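Local coordinates for chromosomal replication initiator protein DnaA (PDB 1L8Q) that probably initiates and regulates chromosomal replication by binding the replication origin in its ATP-bound form, using an AAA+ nucleotide-binding domain and a double-stranded-DNA-binding domain, at residues D106-S111 and L136-H141; H141-D146 and R155-I160; V68-A73 and L101-D106. One frame throughout, in Å; residues are numbered along the deposited sequence.

How the contacts relate
All three contacts lie in the AAA+ region and follow one another along the chain: contact 3 (68-73 with 101-106) closes at Asp106, where contact 1 (106-111 with 136-141) opens, and contact 1 ends at His141, where contact 2 (141-146 with 155-160) begins. The centres of contacts 3 and 1 are about 11 Å apart, those of 1 and 2 about 9 Å, and those of 3 and 2 about 16 Å. Contacts 3 and 1 share the parallel sheet, in which strands 101-105 and 133-138 are neighbours; contact 2 continues from that sheet to helix 150-157. Leu145 of contact 2 packs on Val107, joining contact 2 to the turn that follows the magnesium-binding Asp106.

Contact 1: D106-S111 and L136-H141; sequences DVQFLS and LASDRH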
ATOM      1  N   ASP A 106     -11.061  -3.670  -0.704  1.00 24.45           N
ATOM      2  CA  ASP A 106     -10.035  -4.630  -1.134  1.00 24.53           C
ATOM      3  C   ASP A 106     -10.520  -5.790  -2.031  1.00 24.33           C
ATOM      4  O   ASP A 106     -10.112  -6.943  -1.851  1.00 24.19           O
ATOM      5  CB  ASP A 106      -9.273  -5.173   0.069  1.00 24.51           C
ATOM      6  CG  ASP A 106      -8.448  -4.096   0.777  1.00 27.27           C
ATOM      7  OD1 ASP A 106      -8.295  -4.183   2.026  1.00 29.81           O
ATOM      8  OD2 ASP A 106      -7.921  -3.124   0.183  1.00 28.50           O
ATOM      9  N   VAL A 107     -11.343  -5.457  -3.018  1.00 24.41           N
ATOM     10  CA  VAL A 107     -11.946  -6.422  -3.944  1.00 24.50           C
ATOM     11  C   VAL A 107     -10.973  -7.405  -4.593  1.00 24.20           C
ATOM     12  O   VAL A 107     -11.339  -8.493  -4.959  1.00 24.60           O
ATOM     13  CB  VAL A 107     -12.699  -5.690  -5.022  1.00 24.31           C
ATOM     14  CG1 VAL A 107     -13.000  -6.610  -6.178  1.00 26.39           C
ATOM     15  CG2 VAL A 107     -13.962  -5.132  -4.453  1.00 25.87           C
ATOM     16  N   GLN A 108      -9.737  -7.015  -4.723  1.00 24.50           N
ATOM     17  CA  GLN A 108      -8.708  -7.873  -5.298  1.00 25.54           C
ATOM     18  C   GLN A 108      -8.684  -9.248  -4.653  1.00 25.68           C
ATOM     19  O   GLN A 108      -8.353 -10.236  -5.306  1.00 25.59           O
ATOM     20  CB  GLN A 108      -7.369  -7.213  -5.039  1.00 25.40           C
ATOM     21  CG  GLN A 108      -7.590  -5.816  -4.471  1.00 28.22           C
ATOM     22  CD  GLN A 108      -6.778  -5.579  -3.273  1.00 30.49           C
ATOM     23  OE1 GLN A 108      -5.819  -6.277  -3.045  1.00 32.86           O
ATOM     24  NE2 GLN A 108      -7.148  -4.595  -2.489  1.00 32.65           N
ATOM     25  N   PHE A 109      -8.990  -9.297  -3.354  1.00 25.98           N
ATOM     26  CA  PHE A 109      -8.931 -10.538  -2.592  1.00 26.10           C
ATOM     27  C   PHE A 109     -10.095 -11.484  -2.891  1.00 25.86           C
ATOM     28  O   PHE A 109     -10.170 -12.577  -2.347  1.00 25.89           O
ATOM     29  CB  PHE A 109      -8.811 -10.248  -1.089  1.00 26.54           C
ATOM     30  CG  PHE A 109      -7.486  -9.649  -0.697  1.00 27.04           C
ATOM     31  CD1 PHE A 109      -6.295 -10.287  -1.032  1.00 28.89           C
ATOM     32  CD2 PHE A 109      -7.425  -8.445  -0.015  1.00 27.53           C
ATOM     33  CE1 PHE A 109      -5.056  -9.722  -0.684  1.00 28.87           C
ATOM     34  CE2 PHE A 109      -6.208  -7.879   0.336  1.00 26.62           C
ATOM     35  CZ  PHE A 109      -5.019  -8.517  -0.002  1.00 27.61           C
ATOM     36  N   LEU A 110     -10.991 -11.053  -3.769  1.00 25.67           N
ATOM     37  CA  LEU A 110     -12.053 -11.908  -4.269  1.00 25.53           C
ATOM     38  C   LEU A 110     -11.489 -13.019  -5.168  1.00 26.02           C
ATOM     39  O   LEU A 110     -12.164 -14.025  -5.399  1.00 25.75           O
ATOM     40  CB  LEU A 110     -13.040 -11.077  -5.080  1.00 25.05           C
ATOM     41  CG  LEU A 110     -14.465 -10.802  -4.604  1.00 24.50           C
ATOM     42  CD1 LEU A 110     -14.662 -10.919  -3.095  1.00 20.97           C
ATOM     43  CD2 LEU A 110     -14.919  -9.455  -5.125  1.00 23.08           C
ATOM     44  N   SER A 111     -10.267 -12.840  -5.689  1.00 26.45           N
ATOM     45  CA  SER A 111      -9.713 -13.829  -6.624  1.00 27.89           C
ATOM     46  C   SER A 111      -9.576 -15.215  -6.035  1.00 28.07           C
ATOM     47  O   SER A 111      -9.064 -15.385  -4.937  1.00 27.79           O
ATOM     48  CB  SER A 111      -8.377 -13.386  -7.280  1.00 28.53           C
ATOM     49  OG  SER A 111      -7.794 -12.262  -6.647  1.00 30.49           O
ATOM     50  N   LEU A 136     -17.147   0.007  -4.167  1.00 21.77           N
ATOM     51  CA  LEU A 136     -16.074  -0.961  -4.079  1.00 22.30           C
ATOM     52  C   LEU A 136     -14.777  -0.218  -4.039  1.00 22.37           C
ATOM     53  O   LEU A 136     -14.695   0.913  -4.507  1.00 23.08           O
ATOM     54  CB  LEU A 136     -16.054  -1.870  -5.307  1.00 22.29           C
ATOM     55  CG  LEU A 136     -17.214  -2.818  -5.553  1.00 22.82           C
ATOM     56  CD1 LEU A 136     -17.846  -3.251  -4.259  1.00 22.22           C
ATOM     57  CD2 LEU A 136     -18.196  -2.123  -6.402  1.00 24.87           C
ATOM     58  N   ALA A 137     -13.751  -0.854  -3.492  1.00 21.70           N
ATOM     59  CA  ALA A 137     -12.411  -0.295  -3.526  1.00 20.94           C
ATOM     60  C   ALA A 137     -11.442  -1.430  -3.794  1.00 21.14           C
ATOM     61  O   ALA A 137     -11.687  -2.587  -3.397  1.00 20.60           O
ATOM     62  CB  ALA A 137     -12.082   0.372  -2.254  1.00 20.62           C
ATOM     63  N   SER A 138     -10.361  -1.113  -4.498  1.00 20.96           N
ATOM     64  CA  SER A 138      -9.400  -2.117  -4.898  1.00 21.31           C
ATOM     65  C   SER A 138      -8.052  -1.477  -5.039  1.00 21.59           C
ATOM     66  O   SER A 138      -7.952  -0.260  -5.114  1.00 22.32           O
ATOM     67  CB  SER A 138      -9.797  -2.752  -6.215  1.00 21.01           C
ATOM     68  OG  SER A 138      -8.690  -3.460  -6.763  1.00 22.44           O
ATOM     69  N   ASP A 139      -7.007  -2.287  -5.071  1.00 21.44           N
ATOM     70  CA  ASP A 139      -5.681  -1.739  -5.225  1.00 21.79           C
ATOM     71  C   ASP A 139      -5.338  -1.712  -6.695  1.00 22.07           C
ATOM     72  O   ASP A 139      -4.258  -1.303  -7.076  1.00 22.76           O
ATOM     73  CB  ASP A 139      -4.630  -2.551  -4.433  1.00 21.19           C
ATOM     74  CG  ASP A 139      -4.418  -3.937  -5.000  1.00 21.75           C
ATOM     75  OD1 ASP A 139      -5.315  -4.434  -5.706  1.00 20.87           O
ATOM     76  OD2 ASP A 139      -3.391  -4.613  -4.803  1.00 23.94           O
ATOM     77  N   ARG A 140      -6.245  -2.174  -7.530  1.00 22.30           N
ATOM     78  CA  ARG A 140      -5.958  -2.196  -8.951  1.00 22.40           C
ATOM     79  C   ARG A 140      -7.230  -2.073  -9.752  1.00 22.03           C
ATOM     80  O   ARG A 140      -8.314  -2.375  -9.260  1.00 22.38           O
ATOM     81  CB  ARG A 140      -5.200  -3.470  -9.321  1.00 22.54           C
ATOM     82  CG  ARG A 140      -6.005  -4.729  -9.155  1.00 23.71           C
ATOM     83  CD  ARG A 140      -5.169  -5.961  -9.024  1.00 26.83           C
ATOM     84  NE  ARG A 140      -4.132  -5.784  -8.016  1.00 30.08           N
ATOM     85  CZ  ARG A 140      -3.286  -6.732  -7.633  1.00 31.99           C
ATOM     86  NH1 ARG A 140      -3.344  -7.943  -8.172  1.00 32.90           N
ATOM     87  NH2 ARG A 140      -2.380  -6.467  -6.705  1.00 32.88           N
ATOM     88  N   HIS A 141      -7.082  -1.603 -10.979  1.00 21.52           N
ATOM     89  CA  HIS A 141      -8.179  -1.428 -11.926  1.00 21.40           C
ATOM     90  C   HIS A 141      -8.866  -2.766 -12.171  1.00 21.02           C
ATOM     91  O   HIS A 141      -8.214  -3.788 -12.155  1.00 21.45           O
ATOM     92  CB  HIS A 141      -7.578  -0.905 -13.246  1.00 21.49           C
ATOM     93  CG  HIS A 141      -8.585  -0.396 -14.221  1.00 21.02           C
ATOM     94  ND1 HIS A 141      -9.300  -1.230 -15.056  1.00 19.07           N
ATOM     95  CD2 HIS A 141      -8.990   0.865 -14.503  1.00 19.37           C
ATOM     96  CE1 HIS A 141     -10.120  -0.502 -15.793  1.00 20.92           C
ATOM     97  NE2 HIS A 141      -9.952   0.773 -15.474  1.00 19.45           N
TER
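Leu136, on strand 133-138, meets Val107 through its side-chain base: Val107 CG2 lies 4.0 Å from Leu136 CB, and the two apolar side chains cross obliquely. At Ala137 the backbone takes over. Its carbonyl oxygen accepts a nearly straight hydrogen bond from Val107 N (2.9 Å, 171° at the hydrogen), which ties the start of the 3-10 turn 107-110 to the strand just beyond Asp106, a magnesium-binding residue. Ser138 presents its hydroxyl to the aliphatic part of Gln108, with OG 3.5 Å from Gln108 CG, while the same OG bonds in the carbonyl plane to Arg140 O (2.7 Å) and so fastens the chain as it leaves the strand. Asp139 then lays its carboxylate against the amide of Gln108. The planes are 24° apart and stacked, Asp139 CG being 3.4 Å from Gln108 CD, so this is a contact of flat faces. Asp139 CG stands between its own backbone N and carbonyl carbon (chi1 68°), a position that brings it closer to the Gln108 amide than Asp139 CB is. Arg140 NH2 forms a salt bridge to Asp139 OD2 (2.8 Å), on the syn side but tilted from both planes. Asp139 lies at the strand end where AAA+ proteins place the polar sensor 1 residue, and it probably corresponds to it. The strand is paired on one side with 40-43 and on the other with 101-105, while Leu110 at the end of the turn reaches Ala73 of helix 73-86.

Contact 2: H141-D146 and R155-I160; sequences HPQKLD and RFEGGI
A single carboxylate oxygen, Glu157 OE2, approaches three consecutive residues of the opposing turn, His141, Pro142 and Gln143. Gln143 NE2 donates its hydrogen bond to this oxygen; the modelled separation is very short, and at this resolution its exact length is doubtful. His141, Gln143 and Glu157 also touch a crystal neighbour, so lattice contacts may have influenced their pairing. The amide and carboxylate planes are 45° apart, and the two side chains cross at about a right angle. Glu157 CD is anti to CA (chi2 164°), which carries it out toward the turn, whereas Gln143 bends at chi2. Pro142 CB is 3.8 Å from Glu157 OE2, and His141 CE1 lies 4.1 Å from the same atom, obliquely to the imidazole.

The imidazole is itself anchored: Gln143 N donates to His141 ND1 (3.0 Å, 161° at the hydrogen), close to the ring plane. The backbone carbonyl of Pro142 accepts a bond from Leu145 N, which helps shape the 3-10 turn 142-144 and leads into the inverse gamma turn centred on Leu145.

In the apolar part of the contact, Pro142 CG approaches Phe156 CB at 4.4 Å, and Leu145 CD1 reaches the edge of the Phe156 ring at CE2, 4.1 Å away and near its plane. Phe41 of strand 40-43 touches Pro142, Leu145 and Phe156 alike, so the loop after strand 133-138 and helix 150-157 meet over that strand.

Because ND1 accepts a hydrogen, a neutral His141 would carry its proton on NE2. The nearby Glu157 carboxylate might favour a charged ring, but a second proton would have to sit on ND1 and would cost the bond from Gln143 N, so the two influences probably oppose each other.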
ATOM      1  N   HIS A 141      -7.082  -1.603 -10.979  1.00 21.52           N
ATOM      2  CA  HIS A 141      -8.179  -1.428 -11.926  1.00 21.40           C
ATOM      3  C   HIS A 141      -8.866  -2.766 -12.171  1.00 21.02           C
ATOM      4  O   HIS A 141      -8.214  -3.788 -12.155  1.00 21.45           O
ATOM      5  CB  HIS A 141      -7.578  -0.905 -13.246  1.00 21.49           C
ATOM      6  CG  HIS A 141      -8.585  -0.396 -14.221  1.00 21.02           C
ATOM      7  ND1 HIS A 141      -9.300  -1.230 -15.056  1.00 19.07           N
ATOM      8  CD2 HIS A 141      -8.990   0.865 -14.503  1.00 19.37           C
ATOM      9  CE1 HIS A 141     -10.120  -0.502 -15.793  1.00 20.92           C
ATOM     10  NE2 HIS A 141      -9.952   0.773 -15.474  1.00 19.45           N
ATOM     11  N   PRO A 142     -10.171  -2.776 -12.386  1.00 21.07           N
ATOM     12  CA  PRO A 142     -10.871  -4.040 -12.683  1.00 21.41           C
ATOM     13  C   PRO A 142     -10.178  -4.856 -13.782  1.00 21.98           C
ATOM     14  O   PRO A 142     -10.075  -6.070 -13.632  1.00 23.01           O
ATOM     15  CB  PRO A 142     -12.249  -3.581 -13.120  1.00 20.98           C
ATOM     16  CG  PRO A 142     -12.440  -2.276 -12.358  1.00 21.28           C
ATOM     17  CD  PRO A 142     -11.088  -1.629 -12.314  1.00 20.62           C
ATOM     18  N   GLN A 143      -9.686  -4.212 -14.834  1.00 22.09           N
ATOM     19  CA  GLN A 143      -9.012  -4.927 -15.920  1.00 23.21           C
ATOM     20  C   GLN A 143      -7.800  -5.711 -15.429  1.00 23.50           C
ATOM     21  O   GLN A 143      -7.229  -6.484 -16.171  1.00 22.98           O
ATOM     22  CB  GLN A 143      -8.549  -3.953 -17.038  1.00 23.71           C
ATOM     23  CG  GLN A 143      -9.667  -3.430 -17.974  1.00 25.09           C
ATOM     24  CD  GLN A 143     -10.488  -4.563 -18.619  1.00 27.18           C
ATOM     25  OE1 GLN A 143     -10.031  -5.190 -19.592  1.00 28.37           O
ATOM     26  NE2 GLN A 143     -11.700  -4.820 -18.083  1.00 22.62           N
ATOM     27  N   LYS A 144      -7.393  -5.485 -14.185  1.00 24.28           N
ATOM     28  CA  LYS A 144      -6.232  -6.164 -13.645  1.00 25.38           C
ATOM     29  C   LYS A 144      -6.621  -7.162 -12.579  1.00 26.13           C
ATOM     30  O   LYS A 144      -5.763  -7.800 -11.969  1.00 26.12           O
ATOM     31  CB  LYS A 144      -5.241  -5.166 -13.087  1.00 25.60           C
ATOM     32  CG  LYS A 144      -4.760  -4.160 -14.120  1.00 28.30           C
ATOM     33  CD  LYS A 144      -3.298  -3.805 -13.922  1.00 31.70           C
ATOM     34  CE  LYS A 144      -2.914  -2.571 -14.730  1.00 35.84           C
ATOM     35  NZ  LYS A 144      -3.135  -1.293 -13.978  1.00 37.41           N
ATOM     36  N   LEU A 145      -7.917  -7.284 -12.340  1.00 26.71           N
ATOM     37  CA  LEU A 145      -8.407  -8.283 -11.430  1.00 27.93           C
ATOM     38  C   LEU A 145      -8.354  -9.697 -12.048  1.00 28.50           C
ATOM     39  O   LEU A 145      -9.358 -10.210 -12.543  1.00 28.83           O
ATOM     40  CB  LEU A 145      -9.840  -7.956 -10.980  1.00 27.93           C
ATOM     41  CG  LEU A 145      -9.998  -6.719 -10.097  1.00 28.54           C
ATOM     42  CD1 LEU A 145     -11.465  -6.440  -9.782  1.00 28.77           C
ATOM     43  CD2 LEU A 145      -9.201  -6.860  -8.815  1.00 27.98           C
ATOM     44  N   ASP A 146      -7.186 -10.319 -12.031  1.00 29.23           N
ATOM     45  CA  ASP A 146      -7.106 -11.726 -12.406  1.00 30.16           C
ATOM     46  C   ASP A 146      -7.844 -12.535 -11.353  1.00 29.41           C
ATOM     47  O   ASP A 146      -7.833 -12.188 -10.174  1.00 29.52           O
ATOM     48  CB  ASP A 146      -5.654 -12.198 -12.460  1.00 31.06           C
ATOM     49  CG  ASP A 146      -4.945 -11.752 -13.722  1.00 33.81           C
ATOM     50  OD1 ASP A 146      -4.567 -10.555 -13.803  1.00 35.68           O
ATOM     51  OD2 ASP A 146      -4.732 -12.530 -14.689  1.00 37.15           O
ATOM     52  N   ARG A 155     -19.867  -5.745 -14.864  1.00 25.34           N
ATOM     53  CA  ARG A 155     -20.726  -5.005 -13.971  1.00 25.61           C
ATOM     54  C   ARG A 155     -19.991  -3.801 -13.367  1.00 24.72           C
ATOM     55  O   ARG A 155     -20.491  -2.685 -13.405  1.00 24.87           O
ATOM     56  CB  ARG A 155     -21.316  -5.918 -12.899  1.00 25.69           C
ATOM     57  CG  ARG A 155     -22.348  -6.879 -13.449  1.00 29.66           C
ATOM     58  CD  ARG A 155     -23.772  -6.389 -13.309  1.00 36.23           C
ATOM     59  NE  ARG A 155     -24.756  -7.348 -13.805  1.00 40.91           N
ATOM     60  CZ  ARG A 155     -26.029  -7.340 -13.434  1.00 44.00           C
ATOM     61  NH1 ARG A 155     -26.448  -6.418 -12.563  1.00 45.27           N
ATOM     62  NH2 ARG A 155     -26.887  -8.238 -13.927  1.00 43.69           N
ATOM     63  N   PHE A 156     -18.800  -4.017 -12.832  1.00 23.57           N
ATOM     64  CA  PHE A 156     -18.074  -2.909 -12.258  1.00 22.77           C
ATOM     65  C   PHE A 156     -17.903  -1.855 -13.355  1.00 22.37           C
ATOM     66  O   PHE A 156     -17.997  -0.650 -13.121  1.00 21.97           O
ATOM     67  CB  PHE A 156     -16.683  -3.347 -11.777  1.00 22.98           C
ATOM     68  CG  PHE A 156     -16.692  -4.428 -10.715  1.00 23.55           C
ATOM     69  CD1 PHE A 156     -17.839  -4.725 -10.001  1.00 23.56           C
ATOM     70  CD2 PHE A 156     -15.536  -5.141 -10.438  1.00 22.70           C
ATOM     71  CE1 PHE A 156     -17.829  -5.708  -9.022  1.00 24.56           C
ATOM     72  CE2 PHE A 156     -15.524  -6.121  -9.458  1.00 23.83           C
ATOM     73  CZ  PHE A 156     -16.671  -6.407  -8.750  1.00 23.16           C
ATOM     74  N   GLU A 157     -17.657  -2.307 -14.568  1.00 21.37           N
ATOM     75  CA  GLU A 157     -17.339  -1.367 -15.598  1.00 20.52           C
ATOM     76  C   GLU A 157     -18.540  -0.609 -16.109  1.00 20.37           C
ATOM     77  O   GLU A 157     -18.405   0.364 -16.867  1.00 20.13           O
ATOM     78  CB  GLU A 157     -16.528  -2.022 -16.694  1.00 20.76           C
ATOM     79  CG  GLU A 157     -15.052  -1.964 -16.386  1.00 20.66           C
ATOM     80  CD  GLU A 157     -14.235  -2.911 -17.214  1.00 22.06           C
ATOM     81  OE1 GLU A 157     -14.761  -3.414 -18.232  1.00 23.47           O
ATOM     82  OE2 GLU A 157     -13.058  -3.154 -16.844  1.00 21.31           O
ATOM     83  N   GLY A 158     -19.716  -1.021 -15.655  1.00 19.40           N
ATOM     84  CA  GLY A 158     -20.925  -0.328 -16.006  1.00 19.23           C
ATOM     85  C   GLY A 158     -21.092   0.899 -15.134  1.00 19.70           C
ATOM     86  O   GLY A 158     -21.903   1.777 -15.408  1.00 19.92           O
ATOM     87  N   GLY A 159     -20.310   0.986 -14.078  1.00 20.04           N
ATOM     88  CA  GLY A 159     -20.451   2.124 -13.179  1.00 20.83           C
ATOM     89  C   GLY A 159     -19.462   3.249 -13.410  1.00 20.82           C
ATOM     90  O   GLY A 159     -19.264   3.701 -14.544  1.00 20.94           O
ATOM     91  N   ILE A 160     -18.854   3.717 -12.326  1.00 20.68           N
ATOM     92  CA  ILE A 160     -17.819   4.736 -12.418  1.00 20.74           C
ATOM     93  C   ILE A 160     -16.530   4.291 -11.736  1.00 21.19           C
ATOM     94  O   ILE A 160     -16.521   3.908 -10.564  1.00 21.89           O
ATOM     95  CB  ILE A 160     -18.305   6.110 -11.882  1.00 20.46           C
ATOM     96  CG1 ILE A 160     -17.186   7.150 -12.003  1.00 20.16           C
ATOM     97  CG2 ILE A 160     -18.798   6.008 -10.454  1.00 19.22           C
ATOM     98  CD1 ILE A 160     -17.689   8.588 -12.165  1.00 18.36           C
TER

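Contact 3: V68-A73 and L101-D106; sequences VIYSSA and LLLLDD
Strands 68-72 and 101-105 run parallel, their segment axes 4.6 Å apart at closest and 13° from alignment, with Val68 beside Leu101 and Ser72 beside Asp105. Ile69 and Ser71 each bond through both N and O: Ile69 N to Leu101 O (3.0 Å), Leu103 N to Ile69 O, Ser71 N to Leu103 O and Asp105 N to Ser71 O. The N of Ala73, first residue of helix 73-86, adds a fifth bond to Asp105 O (2.8 Å).

This pairing joins the edge strand of the P-loop NTPase sheet to its Walker B strand, whose run of leucines ends in Asp105 and Asp106, binding ATP and magnesium respectively; helices 73-86 and 89-97 make the crossover.

On the face toward helix 50-63, Val68 and Leu101 lie side by side, Val68 CG2 4.0 Å from Leu101 CB. The Tyr70 ring crosses Leu103 at about a right angle, Tyr70 CD1 to Leu103 CB 3.9 Å. Tyr70 CG is anti to the backbone N (chi1 164°), which sets it on the side of Asp105, and Tyr70 OH donates to Asp105 OD2 (2.8 Å) on the anti lone pair, in the ring plane. Thr51, a magnesium ligand, also bonds through OG1 to that oxygen, so two hydroxyls hold the carboxylate beside the nucleotide. On the other face, Leu104 CD1 lies 3.4 Å from Ser71 O, while Leu102 and Leu104 pack against Phe120 of helix 114-129.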
ATOM      1  N   VAL A  68     -26.242   0.441   6.658  1.00 28.80           N
ATOM      2  CA  VAL A  68     -24.949   0.318   5.989  1.00 27.32           C
ATOM      3  C   VAL A  68     -24.167  -0.910   6.387  1.00 26.90           C
ATOM      4  O   VAL A  68     -24.193  -1.306   7.520  1.00 26.68           O
ATOM      5  CB  VAL A  68     -24.044   1.530   6.333  1.00 27.06           C
ATOM      6  CG1 VAL A  68     -22.710   1.437   5.604  1.00 26.71           C
ATOM      7  CG2 VAL A  68     -24.739   2.835   6.025  1.00 26.25           C
ATOM      8  N   ILE A  69     -23.455  -1.507   5.451  1.00 26.41           N
ATOM      9  CA  ILE A  69     -22.483  -2.513   5.834  1.00 26.49           C
ATOM     10  C   ILE A  69     -21.142  -2.230   5.178  1.00 25.97           C
ATOM     11  O   ILE A  69     -21.065  -1.868   4.003  1.00 25.71           O
ATOM     12  CB  ILE A  69     -22.940  -3.947   5.525  1.00 26.73           C
ATOM     13  CG1 ILE A  69     -23.862  -4.458   6.619  1.00 27.50           C
ATOM     14  CG2 ILE A  69     -21.756  -4.873   5.559  1.00 27.76           C
ATOM     15  CD1 ILE A  69     -24.026  -5.974   6.614  1.00 26.69           C
ATOM     16  N   TYR A  70     -20.083  -2.360   5.962  1.00 25.42           N
ATOM     17  CA  TYR A  70     -18.750  -2.256   5.441  1.00 25.09           C
ATOM     18  C   TYR A  70     -18.058  -3.558   5.673  1.00 25.02           C
ATOM     19  O   TYR A  70     -18.220  -4.168   6.709  1.00 25.03           O
ATOM     20  CB  TYR A  70     -17.960  -1.172   6.142  1.00 24.69           C
ATOM     21  CG  TYR A  70     -16.462  -1.306   5.898  1.00 25.29           C
ATOM     22  CD1 TYR A  70     -15.844  -0.672   4.819  1.00 23.51           C
ATOM     23  CD2 TYR A  70     -15.676  -2.090   6.726  1.00 24.70           C
ATOM     24  CE1 TYR A  70     -14.498  -0.803   4.589  1.00 22.35           C
ATOM     25  CE2 TYR A  70     -14.329  -2.236   6.499  1.00 23.78           C
ATOM     26  CZ  TYR A  70     -13.742  -1.592   5.431  1.00 24.68           C
ATOM     27  OH  TYR A  70     -12.380  -1.741   5.227  1.00 25.16           O
ATOM     28  N   SER A  71     -17.253  -3.978   4.720  1.00 25.02           N
ATOM     29  CA  SER A  71     -16.501  -5.188   4.916  1.00 24.99           C
ATOM     30  C   SER A  71     -15.419  -5.326   3.858  1.00 24.73           C
ATOM     31  O   SER A  71     -15.597  -4.915   2.716  1.00 24.95           O
ATOM     32  CB  SER A  71     -17.443  -6.393   4.896  1.00 24.70           C
ATOM     33  OG  SER A  71     -16.697  -7.575   4.732  1.00 25.69           O
ATOM     34  N   SER A  72     -14.282  -5.876   4.245  1.00 24.33           N
ATOM     35  CA  SER A  72     -13.238  -6.139   3.282  1.00 24.07           C
ATOM     36  C   SER A  72     -13.603  -7.437   2.626  1.00 23.69           C
ATOM     37  O   SER A  72     -14.301  -8.253   3.205  1.00 23.30           O
ATOM     38  CB  SER A  72     -11.852  -6.205   3.951  1.00 24.33           C
ATOM     39  OG  SER A  72     -11.666  -7.393   4.722  1.00 26.28           O
ATOM     40  N   ALA A  73     -13.157  -7.623   1.404  1.00 24.10           N
ATOM     41  CA  ALA A  73     -13.529  -8.807   0.654  1.00 24.66           C
ATOM     42  C   ALA A  73     -13.095 -10.089   1.341  1.00 24.99           C
ATOM     43  O   ALA A  73     -13.782 -11.090   1.262  1.00 25.40           O
ATOM     44  CB  ALA A  73     -12.971  -8.741  -0.754  1.00 24.37           C
ATOM     45  N   LEU A 101     -26.542   0.830   1.651  1.00 23.33           N
ATOM     46  CA  LEU A 101     -25.175   1.147   1.258  1.00 22.93           C
ATOM     47  C   LEU A 101     -24.242  -0.019   1.562  1.00 22.86           C
ATOM     48  O   LEU A 101     -24.016  -0.334   2.718  1.00 23.05           O
ATOM     49  CB  LEU A 101     -24.676   2.366   2.050  1.00 22.25           C
ATOM     50  CG  LEU A 101     -23.653   3.320   1.386  1.00 22.57           C
ATOM     51  CD1 LEU A 101     -22.659   3.901   2.387  1.00 20.20           C
ATOM     52  CD2 LEU A 101     -22.907   2.712   0.188  1.00 19.66           C
ATOM     53  N   LEU A 102     -23.694  -0.644   0.529  1.00 22.66           N
ATOM     54  CA  LEU A 102     -22.740  -1.722   0.715  1.00 23.03           C
ATOM     55  C   LEU A 102     -21.326  -1.210   0.378  1.00 23.66           C
ATOM     56  O   LEU A 102     -21.098  -0.583  -0.670  1.00 24.13           O
ATOM     57  CB  LEU A 102     -23.118  -2.925  -0.153  1.00 22.95           C
ATOM     58  CG  LEU A 102     -22.044  -3.990  -0.348  1.00 23.58           C
ATOM     59  CD1 LEU A 102     -21.601  -4.503   0.966  1.00 25.50           C
ATOM     60  CD2 LEU A 102     -22.560  -5.122  -1.185  1.00 25.07           C
ATOM     61  N   LEU A 103     -20.387  -1.431   1.278  1.00 23.67           N
ATOM     62  CA  LEU A 103     -19.026  -0.999   1.042  1.00 23.65           C
ATOM     63  C   LEU A 103     -18.124  -2.209   1.095  1.00 23.83           C
ATOM     64  O   LEU A 103     -17.924  -2.781   2.179  1.00 23.87           O
ATOM     65  CB  LEU A 103     -18.593  -0.011   2.120  1.00 23.96           C
ATOM     66  CG  LEU A 103     -19.474   1.222   2.394  1.00 23.22           C
ATOM     67  CD1 LEU A 103     -19.055   1.848   3.695  1.00 21.81           C
ATOM     68  CD2 LEU A 103     -19.396   2.238   1.262  1.00 20.80           C
ATOM     69  N   LEU A 104     -17.611  -2.622  -0.066  1.00 23.50           N
ATOM     70  CA  LEU A 104     -16.726  -3.765  -0.142  1.00 23.91           C
ATOM     71  C   LEU A 104     -15.326  -3.281  -0.447  1.00 24.81           C
ATOM     72  O   LEU A 104     -15.051  -2.759  -1.553  1.00 26.01           O
ATOM     73  CB  LEU A 104     -17.191  -4.748  -1.209  1.00 24.00           C
ATOM     74  CG  LEU A 104     -16.700  -6.176  -0.977  1.00 23.71           C
ATOM     75  CD1 LEU A 104     -17.279  -6.713   0.338  1.00 24.11           C
ATOM     76  CD2 LEU A 104     -17.036  -7.090  -2.135  1.00 21.48           C
ATOM     77  N   ASP A 105     -14.435  -3.449   0.525  1.00 24.37           N
ATOM     78  CA  ASP A 105     -13.085  -2.930   0.438  1.00 24.18           C
ATOM     79  C   ASP A 105     -12.128  -4.030   0.010  1.00 24.41           C
ATOM     80  O   ASP A 105     -12.355  -5.187   0.319  1.00 24.66           O
ATOM     81  CB  ASP A 105     -12.692  -2.437   1.819  1.00 24.36           C
ATOM     82  CG  ASP A 105     -11.609  -1.384   1.787  1.00 24.97           C
ATOM     83  OD1 ASP A 105     -11.063  -1.092   0.699  1.00 24.83           O
ATOM     84  OD2 ASP A 105     -11.253  -0.778   2.820  1.00 23.52           O
ATOM     85  N   ASP A 106     -11.061  -3.670  -0.704  1.00 24.45           N
ATOM     86  CA  ASP A 106     -10.035  -4.630  -1.134  1.00 24.53           C
ATOM     87  C   ASP A 106     -10.520  -5.790  -2.031  1.00 24.33           C
ATOM     88  O   ASP A 106     -10.112  -6.943  -1.851  1.00 24.19           O
ATOM     89  CB  ASP A 106      -9.273  -5.173   0.069  1.00 24.51           C
ATOM     90  CG  ASP A 106      -8.448  -4.096   0.777  1.00 27.27           C
ATOM     91  OD1 ASP A 106      -8.295  -4.183   2.026  1.00 29.81           O
ATOM     92  OD2 ASP A 106      -7.921  -3.124   0.183  1.00 28.50           O
TER